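Local coordinates for protein alpha-toxin (Clostridium novyi, PDB 2VK9) that belongs to the large clostridial toxins and combines an N-terminal helical domain with a catalytic domain of the GT-A class, at residues T484-Y488 with N502-F506; L49-N53 with F75-Y80; D202-I206 with L220-K224; T142-I147 with I205-L209; N308-A312 with K516-F521. All coordinates share one frame; numbering follows the deposited sequence.

Contact 1: residues T484-Y488 with N502-F506; sequences TCDTY and NQEIF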
# COMPACT_ATOMS: atom_id res chain seq x y z
N THR A 484 -11.80 -2.57 0.06
CA THR A 484 -12.35 -3.71 0.76
C THR A 484 -13.72 -3.37 1.35
O THR A 484 -14.65 -4.17 1.30
CB THR A 484 -11.38 -4.12 1.86
OG1 THR A 484 -10.21 -4.64 1.25
CG2 THR A 484 -11.94 -5.18 2.71
N CYS A 485 -13.83 -2.16 1.90
CA CYS A 485 -15.07 -1.65 2.44
C CYS A 485 -16.11 -1.44 1.34
O CYS A 485 -17.28 -1.71 1.54
CB CYS A 485 -14.79 -0.34 3.17
SG CYS A 485 -16.17 0.29 4.13
N ASP A 486 -15.67 -0.94 0.19
CA ASP A 486 -16.48 -0.84 -1.02
C ASP A 486 -17.17 -2.17 -1.31
O ASP A 486 -18.38 -2.23 -1.50
CB ASP A 486 -15.59 -0.51 -2.24
CG ASP A 486 -15.36 0.99 -2.46
OD1 ASP A 486 -15.90 1.82 -1.69
OD2 ASP A 486 -14.63 1.33 -3.43
N THR A 487 -16.38 -3.24 -1.36
CA THR A 487 -16.85 -4.54 -1.78
C THR A 487 -17.86 -5.11 -0.77
O THR A 487 -18.94 -5.55 -1.15
CB THR A 487 -15.67 -5.53 -1.98
OG1 THR A 487 -14.79 -5.02 -2.98
CG2 THR A 487 -16.17 -6.90 -2.42
N TYR A 488 -17.49 -5.06 0.50
CA TYR A 488 -18.25 -5.71 1.55
C TYR A 488 -19.57 -5.01 1.85
O TYR A 488 -20.55 -5.66 2.23
CB TYR A 488 -17.38 -5.85 2.80
CG TYR A 488 -18.00 -6.59 3.96
CD1 TYR A 488 -18.10 -7.99 3.97
CD2 TYR A 488 -18.46 -5.89 5.08
CE1 TYR A 488 -18.66 -8.66 5.06
CE2 TYR A 488 -19.02 -6.56 6.17
CZ TYR A 488 -19.11 -7.93 6.15
OH TYR A 488 -19.67 -8.55 7.25
N ASN A 502 -14.24 -7.60 10.36
CA ASN A 502 -14.56 -7.68 8.93
C ASN A 502 -13.35 -7.76 7.99
O ASN A 502 -13.43 -8.37 6.93
CB ASN A 502 -15.48 -6.54 8.52
CG ASN A 502 -16.94 -6.83 8.84
OD1 ASN A 502 -17.34 -7.99 9.02
ND2 ASN A 502 -17.75 -5.78 8.92
N GLN A 503 -12.25 -7.15 8.39
CA GLN A 503 -11.02 -7.19 7.62
C GLN A 503 -10.48 -8.59 7.57
O GLN A 503 -9.80 -8.96 6.61
CB GLN A 503 -9.97 -6.30 8.25
CG GLN A 503 -10.27 -4.84 8.17
CD GLN A 503 -9.18 -3.99 8.77
OE1 GLN A 503 -8.06 -4.45 9.01
NE2 GLN A 503 -9.49 -2.72 9.01
N GLU A 504 -10.76 -9.38 8.60
CA GLU A 504 -10.25 -10.74 8.69
C GLU A 504 -10.61 -11.55 7.44
O GLU A 504 -9.85 -12.41 7.02
CB GLU A 504 -10.74 -11.42 9.97
CG GLU A 504 -9.87 -12.59 10.44
CD GLU A 504 -10.26 -13.13 11.83
OE1 GLU A 504 -10.97 -12.40 12.58
OE2 GLU A 504 -9.85 -14.27 12.16
N ILE A 505 -11.76 -11.24 6.84
CA ILE A 505 -12.23 -11.88 5.61
C ILE A 505 -11.21 -11.76 4.48
O ILE A 505 -10.94 -12.73 3.77
CB ILE A 505 -13.55 -11.24 5.13
CG1 ILE A 505 -14.67 -11.46 6.14
CG2 ILE A 505 -13.96 -11.77 3.75
CD1 ILE A 505 -15.84 -10.50 5.96
N PHE A 506 -10.64 -10.58 4.32
CA PHE A 506 -9.73 -10.33 3.21
C PHE A 506 -8.29 -10.52 3.60
O PHE A 506 -7.40 -10.05 2.91
CB PHE A 506 -9.93 -8.91 2.70
CG PHE A 506 -11.29 -8.65 2.14
CD1 PHE A 506 -12.32 -8.25 2.97
CD2 PHE A 506 -11.53 -8.81 0.79
CE1 PHE A 506 -13.58 -8.01 2.45
CE2 PHE A 506 -12.78 -8.57 0.26
CZ PHE A 506 -13.81 -8.17 1.09
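Thr484, on the last turn of helix 477-488, lays its CG2 methyl over one face of the Phe506 ring, displaced toward the rim. With chi1 at -68°, the methyl lies opposite the backbone N, and OG1 is turned back to the carbonyl of Tyr480. Ile505 CG2 lies over the other face of Phe506. Thr487 comes next and meets the same ring at its edge, CG2 standing 4.4 Å from Phe506 CZ; its OG1 bonds to Asn400 and Thr397. Tyr488 closes the helix. Its CB also approaches the Phe506 edge, at 4.4 Å from Phe506 CE1, while a chi1 of -176° swings the phenol out across the chain from Asn502 to Ile505. There Tyr488 CE1 comes 3.5 Å from Ile505 CD1, and the Asn502 amide lies near CE2 and CZ of Tyr488, its plane 54° from the ring's. Tyr80 of helix 69-90 meets the Tyr488 ring too. Both threonines give methyls to the interface and hydroxyls to partners elsewhere, which suggests that apolar packing around the two rings probably carries much of the contact.

Contact 2: residues L49-N53 with F75-Y80; sequences LSKLN and FRDSLY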
# COMPACT_ATOMS: atom_id res chain seq x y z
N LEU A 49 -27.46 -8.90 -4.36
CA LEU A 49 -27.29 -8.45 -2.98
C LEU A 49 -27.04 -6.94 -2.95
O LEU A 49 -27.41 -6.26 -2.00
CB LEU A 49 -26.13 -9.19 -2.30
CG LEU A 49 -26.31 -10.68 -2.05
CD1 LEU A 49 -24.97 -11.33 -1.79
CD2 LEU A 49 -27.25 -10.91 -0.89
N SER A 50 -26.41 -6.44 -4.01
CA SER A 50 -26.13 -5.02 -4.14
C SER A 50 -27.41 -4.22 -4.41
O SER A 50 -27.53 -3.07 -3.98
CB SER A 50 -25.11 -4.78 -5.25
OG SER A 50 -24.64 -3.44 -5.24
N LYS A 51 -28.37 -4.84 -5.11
CA LYS A 51 -29.68 -4.22 -5.36
C LYS A 51 -30.48 -4.14 -4.07
O LYS A 51 -31.09 -3.11 -3.78
CB LYS A 51 -30.48 -4.99 -6.42
CG LYS A 51 -30.43 -4.37 -7.83
CD LYS A 51 -29.22 -4.87 -8.66
CE LYS A 51 -29.06 -4.13 -10.00
NZ LYS A 51 -30.08 -4.53 -11.01
N LEU A 52 -30.47 -5.22 -3.31
CA LEU A 52 -31.18 -5.28 -2.04
C LEU A 52 -30.68 -4.22 -1.09
O LEU A 52 -31.47 -3.61 -0.37
CB LEU A 52 -31.03 -6.66 -1.41
CG LEU A 52 -31.97 -7.74 -1.97
CD1 LEU A 52 -31.36 -9.10 -1.80
CD2 LEU A 52 -33.33 -7.68 -1.31
N ASN A 53 -29.37 -3.99 -1.09
CA ASN A 53 -28.79 -2.99 -0.21
C ASN A 53 -29.19 -1.58 -0.61
O ASN A 53 -29.38 -0.70 0.24
CB ASN A 53 -27.28 -3.12 -0.18
CG ASN A 53 -26.63 -2.14 0.76
OD1 ASN A 53 -26.68 -2.29 1.98
ND2 ASN A 53 -26.01 -1.12 0.20
N PHE A 75 -31.92 -6.50 8.78
CA PHE A 75 -32.04 -7.25 7.54
C PHE A 75 -30.82 -7.02 6.67
O PHE A 75 -30.28 -7.97 6.10
CB PHE A 75 -33.31 -6.85 6.78
CG PHE A 75 -33.31 -7.28 5.34
CD1 PHE A 75 -33.42 -8.63 5.00
CD2 PHE A 75 -33.19 -6.34 4.32
CE1 PHE A 75 -33.42 -9.03 3.67
CE2 PHE A 75 -33.19 -6.73 2.97
CZ PHE A 75 -33.30 -8.08 2.65
N ARG A 76 -30.38 -5.77 6.58
CA ARG A 76 -29.21 -5.42 5.77
C ARG A 76 -27.97 -6.17 6.27
O ARG A 76 -27.19 -6.67 5.47
CB ARG A 76 -28.98 -3.91 5.76
CG ARG A 76 -27.68 -3.50 5.11
CD ARG A 76 -27.37 -2.05 5.39
NE ARG A 76 -27.88 -1.19 4.34
CZ ARG A 76 -28.35 0.03 4.54
NH1 ARG A 76 -28.40 0.54 5.76
NH2 ARG A 76 -28.79 0.74 3.51
N ASP A 77 -27.81 -6.26 7.59
CA ASP A 77 -26.70 -7.00 8.17
C ASP A 77 -26.60 -8.43 7.67
O ASP A 77 -25.51 -8.98 7.61
CB ASP A 77 -26.80 -7.00 9.70
CG ASP A 77 -26.42 -5.66 10.32
OD1 ASP A 77 -25.97 -4.74 9.59
OD2 ASP A 77 -26.57 -5.53 11.55
N SER A 78 -27.74 -9.02 7.30
CA SER A 78 -27.74 -10.41 6.84
C SER A 78 -27.28 -10.53 5.40
O SER A 78 -26.87 -11.60 4.96
CB SER A 78 -29.11 -11.08 7.04
OG SER A 78 -30.13 -10.45 6.28
N LEU A 79 -27.34 -9.42 4.66
CA LEU A 79 -26.74 -9.33 3.34
C LEU A 79 -25.22 -9.50 3.44
O LEU A 79 -24.60 -10.10 2.56
CB LEU A 79 -27.08 -8.00 2.68
CG LEU A 79 -28.54 -7.57 2.58
CD1 LEU A 79 -28.63 -6.16 2.01
CD2 LEU A 79 -29.36 -8.54 1.74
N TYR A 80 -24.64 -8.96 4.51
CA TYR A 80 -23.21 -9.08 4.78
C TYR A 80 -22.85 -10.52 5.10
O TYR A 80 -21.85 -11.04 4.63
CB TYR A 80 -22.81 -8.19 5.95
CG TYR A 80 -23.10 -6.71 5.79
CD1 TYR A 80 -23.08 -6.10 4.53
CD2 TYR A 80 -23.35 -5.90 6.90
CE1 TYR A 80 -23.33 -4.75 4.39
CE2 TYR A 80 -23.59 -4.55 6.76
CZ TYR A 80 -23.58 -3.98 5.50
OH TYR A 80 -23.82 -2.65 5.34
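Segments 49-53 and 75-80 run antiparallel, their axes 10.1 Å apart at the closest and 159° between their directions, with Leu49 level with Leu79 and Asn53 level with Arg76. Leu79 meets Leu49, Leu52 and Asn53. Its CD2 methyl reaches Leu52 CB at 4.0 Å and Leu49 CD2 at 4.1 Å, the Leu49 and Leu79 side chains sliding past each other, whereas CD1 lies against Asn53, 4.0 Å from its CB. Beside it, Leu52 CD2 touches the Phe75 ring at its edge, 4.0 Å from CZ. The polar flank belongs to Asn53, whose carboxamide is carried toward the partner helix by a chi1 of -178°. Its OD1 accepts from Arg76 NE at 2.9 Å; the bond is bent, and the donor stands above the carbonyl plane instead of lying on a lone pair. Salt bridges from NH1 to Glu73 and from NH2 to Asp57 hold the remainder of the guanidinium, so three acceptors from two helices fix its orientation. This pair belongs to the N-terminal helical domain: helix 21-35 packs on its apolar side through Ala29, Leu30 and Phe33, with Ile3 nearby, and Leu49 touches Phe490 just beyond helix 477-488.

Contact 3: residues D202-I206 with L220-K224; sequences DDIII and LNNQK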
# COMPACT_ATOMS: atom_id res chain seq x y z
N ASP A 202 15.44 9.42 -16.70
CA ASP A 202 16.85 9.53 -16.35
C ASP A 202 17.56 10.61 -17.13
O ASP A 202 18.34 11.37 -16.56
CB ASP A 202 17.57 8.21 -16.55
CG ASP A 202 17.39 7.27 -15.38
OD1 ASP A 202 16.94 7.72 -14.29
OD2 ASP A 202 17.70 6.07 -15.54
N ASP A 203 17.29 10.69 -18.44
CA ASP A 203 17.89 11.73 -19.26
C ASP A 203 17.51 13.11 -18.73
O ASP A 203 18.34 14.00 -18.67
CB ASP A 203 17.49 11.58 -20.73
CG ASP A 203 18.08 10.31 -21.38
OD1 ASP A 203 19.23 9.92 -21.05
OD2 ASP A 203 17.36 9.71 -22.22
N ILE A 204 16.25 13.25 -18.33
CA ILE A 204 15.74 14.50 -17.77
C ILE A 204 16.42 14.82 -16.45
O ILE A 204 16.80 15.96 -16.19
CB ILE A 204 14.21 14.44 -17.61
CG1 ILE A 204 13.56 14.26 -18.98
CG2 ILE A 204 13.70 15.68 -16.90
CD1 ILE A 204 12.09 13.94 -18.95
N ILE A 205 16.59 13.81 -15.62
CA ILE A 205 17.29 14.00 -14.38
C ILE A 205 18.73 14.43 -14.65
O ILE A 205 19.17 15.44 -14.09
CB ILE A 205 17.22 12.75 -13.48
CG1 ILE A 205 15.78 12.51 -13.04
CG2 ILE A 205 18.14 12.93 -12.27
CD1 ILE A 205 15.57 11.20 -12.32
N ILE A 206 19.45 13.72 -15.51
CA ILE A 206 20.84 14.07 -15.85
C ILE A 206 20.93 15.52 -16.30
O ILE A 206 21.86 16.23 -15.95
CB ILE A 206 21.46 13.12 -16.91
CG1 ILE A 206 21.65 11.73 -16.32
CG2 ILE A 206 22.81 13.63 -17.41
CD1 ILE A 206 22.04 10.69 -17.31
N LEU A 220 27.04 10.36 -13.19
CA LEU A 220 25.65 9.97 -13.31
C LEU A 220 25.46 8.87 -14.36
O LEU A 220 24.77 7.89 -14.12
CB LEU A 220 24.76 11.16 -13.60
CG LEU A 220 24.53 12.11 -12.43
CD1 LEU A 220 23.85 13.36 -12.93
CD2 LEU A 220 23.70 11.47 -11.35
N ASN A 221 26.11 9.00 -15.52
CA ASN A 221 26.07 7.94 -16.52
C ASN A 221 26.58 6.62 -15.97
O ASN A 221 26.03 5.57 -16.25
CB ASN A 221 26.90 8.33 -17.74
CG ASN A 221 26.28 9.45 -18.55
OD1 ASN A 221 25.09 9.75 -18.44
ND2 ASN A 221 27.09 10.06 -19.41
N ASN A 222 27.65 6.67 -15.18
CA ASN A 222 28.22 5.46 -14.59
C ASN A 222 27.27 4.80 -13.59
O ASN A 222 27.17 3.57 -13.55
CB ASN A 222 29.58 5.78 -13.96
CG ASN A 222 30.30 4.53 -13.45
OD1 ASN A 222 30.80 3.71 -14.22
ND2 ASN A 222 30.37 4.40 -12.13
N GLN A 223 26.57 5.61 -12.79
CA GLN A 223 25.59 5.08 -11.84
C GLN A 223 24.47 4.32 -12.54
O GLN A 223 24.14 3.20 -12.14
CB GLN A 223 24.97 6.20 -11.01
CG GLN A 223 25.77 6.63 -9.80
CD GLN A 223 25.07 7.77 -9.06
OE1 GLN A 223 23.90 7.63 -8.66
NE2 GLN A 223 25.76 8.90 -8.91
N LYS A 224 23.91 4.93 -13.58
CA LYS A 224 22.95 4.30 -14.49
C LYS A 224 23.35 2.91 -14.98
O LYS A 224 22.57 1.97 -14.82
CB LYS A 224 22.72 5.18 -15.71
CG LYS A 224 21.54 6.10 -15.62
CD LYS A 224 21.56 7.09 -16.78
CE LYS A 224 21.58 6.39 -18.14
NZ LYS A 224 21.91 7.32 -19.25
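Asp202 OD1 accepts a hydrogen bond from the backbone N of Leu138 and a weak one from that of Leu139, which ties the start of helix 201-213 to the loop leading into helix 140-157, while the same side chain lies along Lys224 of helix 217-234. The two helices follow each other through a short connection and form an antiparallel alpha-alpha hairpin in the catalytic domain, with axes 11.3 Å apart and 155° between their directions. Lys224 and Ile206 carry most of the contact. At the open end of the hairpin Asp202 and Lys224 slide past one another in opposite directions, OD2 standing 3.8 Å from Lys224 CG, so that the carboxylate meets the aliphatic stem and not the ammonium. The lysine chain then bends at chi3 (58°), bringing NZ toward Asp203. Their separation, 4.1 Å from NZ to OD1, is beyond a salt bridge, though the opposite charges probably still attract weakly at this partly exposed end. Nearer the connection the packing turns apolar, with Ile206 CG1 4.2 Å from Leu220 CB as the two side chains pass antiparallel. Leu220 also leans on Thr142 of helix 140-157, and Leu139 lies against both Ile206 and Lys224, so helix 140-157 and the residue before it lie against the hairpin. Between the charged and apolar ends stands the tip of Ile206, which crosses both Asn221 and Lys224 at about a right angle. Its CD1 methyl lies 3.7 Å from Lys224 CD and 3.4 Å from Asn221 OD1.

Contact 4: residues T142-I147 with I205-L209; sequences TLKTAI and IINFL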
# COMPACT_ATOMS: atom_id res chain seq x y z
N THR A 142 18.82 9.00 -6.58
CA THR A 142 19.88 10.01 -6.62
C THR A 142 19.30 11.42 -6.72
O THR A 142 19.79 12.34 -6.06
CB THR A 142 20.89 9.75 -7.76
OG1 THR A 142 21.85 8.79 -7.31
CG2 THR A 142 21.63 11.01 -8.17
N LEU A 143 18.25 11.58 -7.52
CA LEU A 143 17.57 12.86 -7.66
C LEU A 143 16.96 13.34 -6.34
O LEU A 143 17.13 14.50 -5.98
CB LEU A 143 16.50 12.82 -8.76
CG LEU A 143 15.58 14.05 -8.82
CD1 LEU A 143 16.34 15.29 -9.26
CD2 LEU A 143 14.39 13.81 -9.73
N LYS A 144 16.26 12.46 -5.63
CA LYS A 144 15.64 12.83 -4.35
C LYS A 144 16.68 13.29 -3.33
O LYS A 144 16.52 14.33 -2.70
CB LYS A 144 14.81 11.68 -3.76
CG LYS A 144 13.97 12.11 -2.58
CD LYS A 144 13.37 10.94 -1.87
CE LYS A 144 12.64 11.39 -0.62
NZ LYS A 144 12.33 10.22 0.23
N THR A 145 17.75 12.49 -3.19
CA THR A 145 18.88 12.84 -2.35
C THR A 145 19.40 14.23 -2.74
O THR A 145 19.55 15.10 -1.89
CB THR A 145 20.01 11.79 -2.45
OG1 THR A 145 19.54 10.54 -1.93
CG2 THR A 145 21.25 12.23 -1.66
N ALA A 146 19.64 14.43 -4.03
CA ALA A 146 20.17 15.70 -4.49
C ALA A 146 19.26 16.85 -4.04
O ALA A 146 19.75 17.82 -3.46
CB ALA A 146 20.34 15.70 -6.01
N ILE A 147 17.96 16.72 -4.27
CA ILE A 147 16.99 17.75 -3.91
C ILE A 147 17.12 18.11 -2.44
O ILE A 147 17.21 19.28 -2.10
CB ILE A 147 15.53 17.34 -4.20
CG1 ILE A 147 15.29 17.15 -5.70
CG2 ILE A 147 14.55 18.36 -3.63
CD1 ILE A 147 15.67 18.35 -6.53
N ILE A 205 16.59 13.81 -15.62
CA ILE A 205 17.29 14.00 -14.38
C ILE A 205 18.73 14.43 -14.65
O ILE A 205 19.17 15.44 -14.09
CB ILE A 205 17.22 12.75 -13.48
CG1 ILE A 205 15.78 12.51 -13.04
CG2 ILE A 205 18.14 12.93 -12.27
CD1 ILE A 205 15.57 11.20 -12.32
N ILE A 206 19.45 13.72 -15.51
CA ILE A 206 20.84 14.07 -15.85
C ILE A 206 20.93 15.52 -16.30
O ILE A 206 21.86 16.23 -15.95
CB ILE A 206 21.46 13.12 -16.91
CG1 ILE A 206 21.65 11.73 -16.32
CG2 ILE A 206 22.81 13.63 -17.41
CD1 ILE A 206 22.04 10.69 -17.31
N ASN A 207 19.95 15.95 -17.08
CA ASN A 207 19.88 17.34 -17.53
C ASN A 207 19.73 18.30 -16.34
O ASN A 207 20.46 19.29 -16.23
CB ASN A 207 18.72 17.52 -18.50
CG ASN A 207 18.92 18.68 -19.44
OD1 ASN A 207 18.89 19.84 -19.02
ND2 ASN A 207 19.11 18.39 -20.73
N PHE A 208 18.80 17.96 -15.45
CA PHE A 208 18.47 18.79 -14.31
C PHE A 208 19.62 18.91 -13.32
O PHE A 208 19.94 20.01 -12.86
CB PHE A 208 17.24 18.21 -13.62
CG PHE A 208 16.83 18.95 -12.38
CD1 PHE A 208 16.21 20.20 -12.48
CD2 PHE A 208 17.03 18.38 -11.13
CE1 PHE A 208 15.82 20.89 -11.33
CE2 PHE A 208 16.65 19.06 -9.97
CZ PHE A 208 16.05 20.32 -10.07
N LEU A 209 20.26 17.79 -12.99
CA LEU A 209 21.33 17.80 -12.01
C LEU A 209 22.61 18.48 -12.49
O LEU A 209 23.34 19.04 -11.68
CB LEU A 209 21.64 16.39 -11.52
CG LEU A 209 20.52 15.73 -10.72
CD1 LEU A 209 20.98 14.39 -10.19
CD2 LEU A 209 20.04 16.61 -9.58
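Leu143 drives its isobutyl group into the groove formed by Ile205, Phe208 and Leu209, one turn of helix 201-213. It comes from helix 140-157, a nearly parallel neighbour in the helical part of the GT-A-type catalytic domain; the segment axes diverge by only 21° and approach to 11.1 Å. With CG anti to the backbone N (chi1 171°), the two methyls of Leu143 part: CD2 lies 3.8 Å from Ile205 CG1, while CD1 lies 3.7 Å from Phe208 CD2 and 3.9 Å from Leu209 CD2. One turn further on, Ala146 CB meets Leu209 CD2 at 3.7 Å. Ile147 CD1 reaches the edge of the Phe208 ring, 3.6 Å from CE2, so Ile147 and Leu143 both touch the CD2-CE2 side of the ring. Farther out, Leu188 and Leu191 of helix 173-195 pack on Phe208, and Tyr212 meets it ring to ring; Tyr215 lies against Ala146. Thr142 marks the boundary with helix 217-234: its CG2 is 4.0 Å from Leu209 CD1, while OG1 is hydrogen-bonded to Gln223 OE1.

Contact 5: residues N308-A312 with K516-F521; sequences NYWEA and KTHDEF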
# COMPACT_ATOMS: atom_id res chain seq x y z
N ASN A 308 8.31 -10.25 18.23
CA ASN A 308 8.84 -10.06 16.90
C ASN A 308 10.30 -10.48 16.80
O ASN A 308 10.65 -11.29 15.93
CB ASN A 308 8.68 -8.60 16.46
CG ASN A 308 7.23 -8.17 16.37
OD1 ASN A 308 6.35 -8.95 16.01
ND2 ASN A 308 6.97 -6.90 16.69
N TYR A 309 11.15 -9.97 17.69
CA TYR A 309 12.58 -10.28 17.68
C TYR A 309 12.86 -11.75 17.96
O TYR A 309 13.82 -12.31 17.45
CB TYR A 309 13.36 -9.39 18.65
CG TYR A 309 13.25 -7.90 18.38
CD1 TYR A 309 13.08 -7.42 17.08
CD2 TYR A 309 13.34 -6.97 19.41
CE1 TYR A 309 12.98 -6.05 16.82
CE2 TYR A 309 13.25 -5.60 19.17
CZ TYR A 309 13.07 -5.15 17.87
OH TYR A 309 12.97 -3.81 17.61
N TRP A 310 12.02 -12.37 18.78
CA TRP A 310 12.09 -13.81 19.03
C TRP A 310 11.91 -14.60 17.72
O TRP A 310 12.72 -15.47 17.39
CB TRP A 310 11.06 -14.21 20.11
CG TRP A 310 10.82 -15.69 20.27
CD1 TRP A 310 9.65 -16.35 20.02
CD2 TRP A 310 11.75 -16.68 20.72
NE1 TRP A 310 9.80 -17.70 20.28
CE2 TRP A 310 11.08 -17.93 20.71
CE3 TRP A 310 13.09 -16.64 21.13
CZ2 TRP A 310 11.70 -19.12 21.08
CZ3 TRP A 310 13.71 -17.83 21.50
CH2 TRP A 310 13.01 -19.05 21.48
N GLU A 311 10.87 -14.25 16.97
CA GLU A 311 10.57 -14.92 15.71
C GLU A 311 11.61 -14.60 14.65
O GLU A 311 11.99 -15.48 13.86
CB GLU A 311 9.17 -14.57 15.23
CG GLU A 311 8.07 -15.07 16.16
CD GLU A 311 6.71 -14.45 15.89
OE1 GLU A 311 6.64 -13.33 15.33
OE2 GLU A 311 5.70 -15.08 16.25
N ALA A 312 12.09 -13.36 14.63
CA ALA A 312 13.22 -13.00 13.78
C ALA A 312 14.39 -13.94 14.04
O ALA A 312 14.98 -14.48 13.11
CB ALA A 312 13.63 -11.56 14.01
N LYS A 516 9.12 -10.92 9.66
CA LYS A 516 10.04 -10.58 10.74
C LYS A 516 11.48 -10.71 10.26
O LYS A 516 12.25 -11.56 10.72
CB LYS A 516 9.77 -11.43 11.99
CG LYS A 516 8.31 -11.57 12.40
CD LYS A 516 7.58 -10.22 12.50
CE LYS A 516 6.25 -10.32 13.25
NZ LYS A 516 5.55 -11.62 13.06
N THR A 517 11.84 -9.86 9.31
CA THR A 517 13.13 -9.96 8.65
C THR A 517 13.94 -8.71 8.93
O THR A 517 13.38 -7.66 9.25
CB THR A 517 12.96 -10.09 7.13
OG1 THR A 517 12.37 -8.90 6.62
CG2 THR A 517 12.07 -11.26 6.80
N HIS A 518 15.25 -8.81 8.80
CA HIS A 518 16.14 -7.69 9.06
C HIS A 518 15.77 -6.45 8.26
O HIS A 518 15.64 -5.37 8.82
CB HIS A 518 17.60 -8.07 8.79
CG HIS A 518 18.08 -9.19 9.65
ND1 HIS A 518 19.26 -9.85 9.40
CD2 HIS A 518 17.55 -9.77 10.75
CE1 HIS A 518 19.44 -10.79 10.32
NE2 HIS A 518 18.40 -10.76 11.14
N ASP A 519 15.57 -6.61 6.95
CA ASP A 519 15.25 -5.48 6.09
C ASP A 519 13.88 -4.89 6.42
O ASP A 519 13.63 -3.72 6.16
CB ASP A 519 15.34 -5.87 4.61
CG ASP A 519 16.78 -5.91 4.09
OD1 ASP A 519 17.69 -6.34 4.83
OD2 ASP A 519 17.01 -5.52 2.92
N GLU A 520 13.00 -5.68 7.02
CA GLU A 520 11.69 -5.17 7.41
C GLU A 520 11.75 -4.31 8.66
O GLU A 520 11.05 -3.30 8.77
CB GLU A 520 10.71 -6.31 7.63
CG GLU A 520 9.38 -6.09 6.94
CD GLU A 520 8.58 -4.92 7.48
OE1 GLU A 520 8.35 -3.95 6.73
OE2 GLU A 520 8.16 -5.00 8.65
N PHE A 521 12.58 -4.73 9.62
CA PHE A 521 12.80 -3.96 10.83
C PHE A 521 13.55 -2.67 10.52
O PHE A 521 13.37 -1.67 11.22
CB PHE A 521 13.57 -4.77 11.87
CG PHE A 521 12.79 -5.94 12.40
CD1 PHE A 521 13.40 -7.16 12.57
CD2 PHE A 521 11.45 -5.81 12.71
CE1 PHE A 521 12.69 -8.25 13.06
CE2 PHE A 521 10.72 -6.89 13.20
CZ PHE A 521 11.35 -8.11 13.37
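Phe521 offers one face to the edge of the Tyr309 ring, CE1 of Tyr309 lying over its centre. This is a T-shaped pair, with planes at 82° and centroids 5.4 Å apart. Ala312 CB sits at the edge of the phenyl ring, in plane, 3.6 Å from Phe521 CE1; Asn308 CB lies 4.1 Å from Phe521 CZ. Three residues of one turn of helix 307-321 thus meet the same ring. Tyr332 extends the cluster by stacking on Tyr309 and meeting Phe521 edge to face. Phe521 itself rides on the short helix 518-523, whose N-cap is Thr517; there OG1 takes a weak capping bond from Glu520 N and also bonds to the carbonyl of Asp286. The link is thus between a helix of the GT-A-type catalytic domain and a capped helix near the C-terminal end of the chain. Ahead of the cap, the loop backbone at Lys516 passes close to the first helix, its O 3.5 Å from Ala312 CA in a CA-H...O contact. The Lys516 side chain also turns to this helix, bent at chi2 and chi4, and its aliphatic end runs beside the Asn308 amide. NZ ends in a salt bridge with Glu311, 3.0 Å from OE1, meeting the carboxylate on its syn side and 25° out of plane. The extended Glu311 chain crosses the lysine obliquely at this partly exposed flank, with Leu293 touching the Glu311 side chain.

How the contacts relate
Contacts 1 and 2 adjoin, their centres 14 Å apart: Tyr488 OH lies 3.4 Å from Tyr80 CB, so the N-terminal helical pair is joined to the end of helix 477-488. Contacts 3 and 4 are closer still, centres 9 Å apart; their segments overlap at Ile205 and Ile206 of helix 201-213, Ile206 serving contact 3 and Ile205 contact 4, so three helices pack as one group. This group lies across the chain's centre from contacts 1 and 2, contact 2 being 55 Å from contact 3 between centres. Contact 5 is separate, 28 Å from contact 1 and 33 Å from contact 4 between centres, and its second helix follows that of contact 1 along the chain.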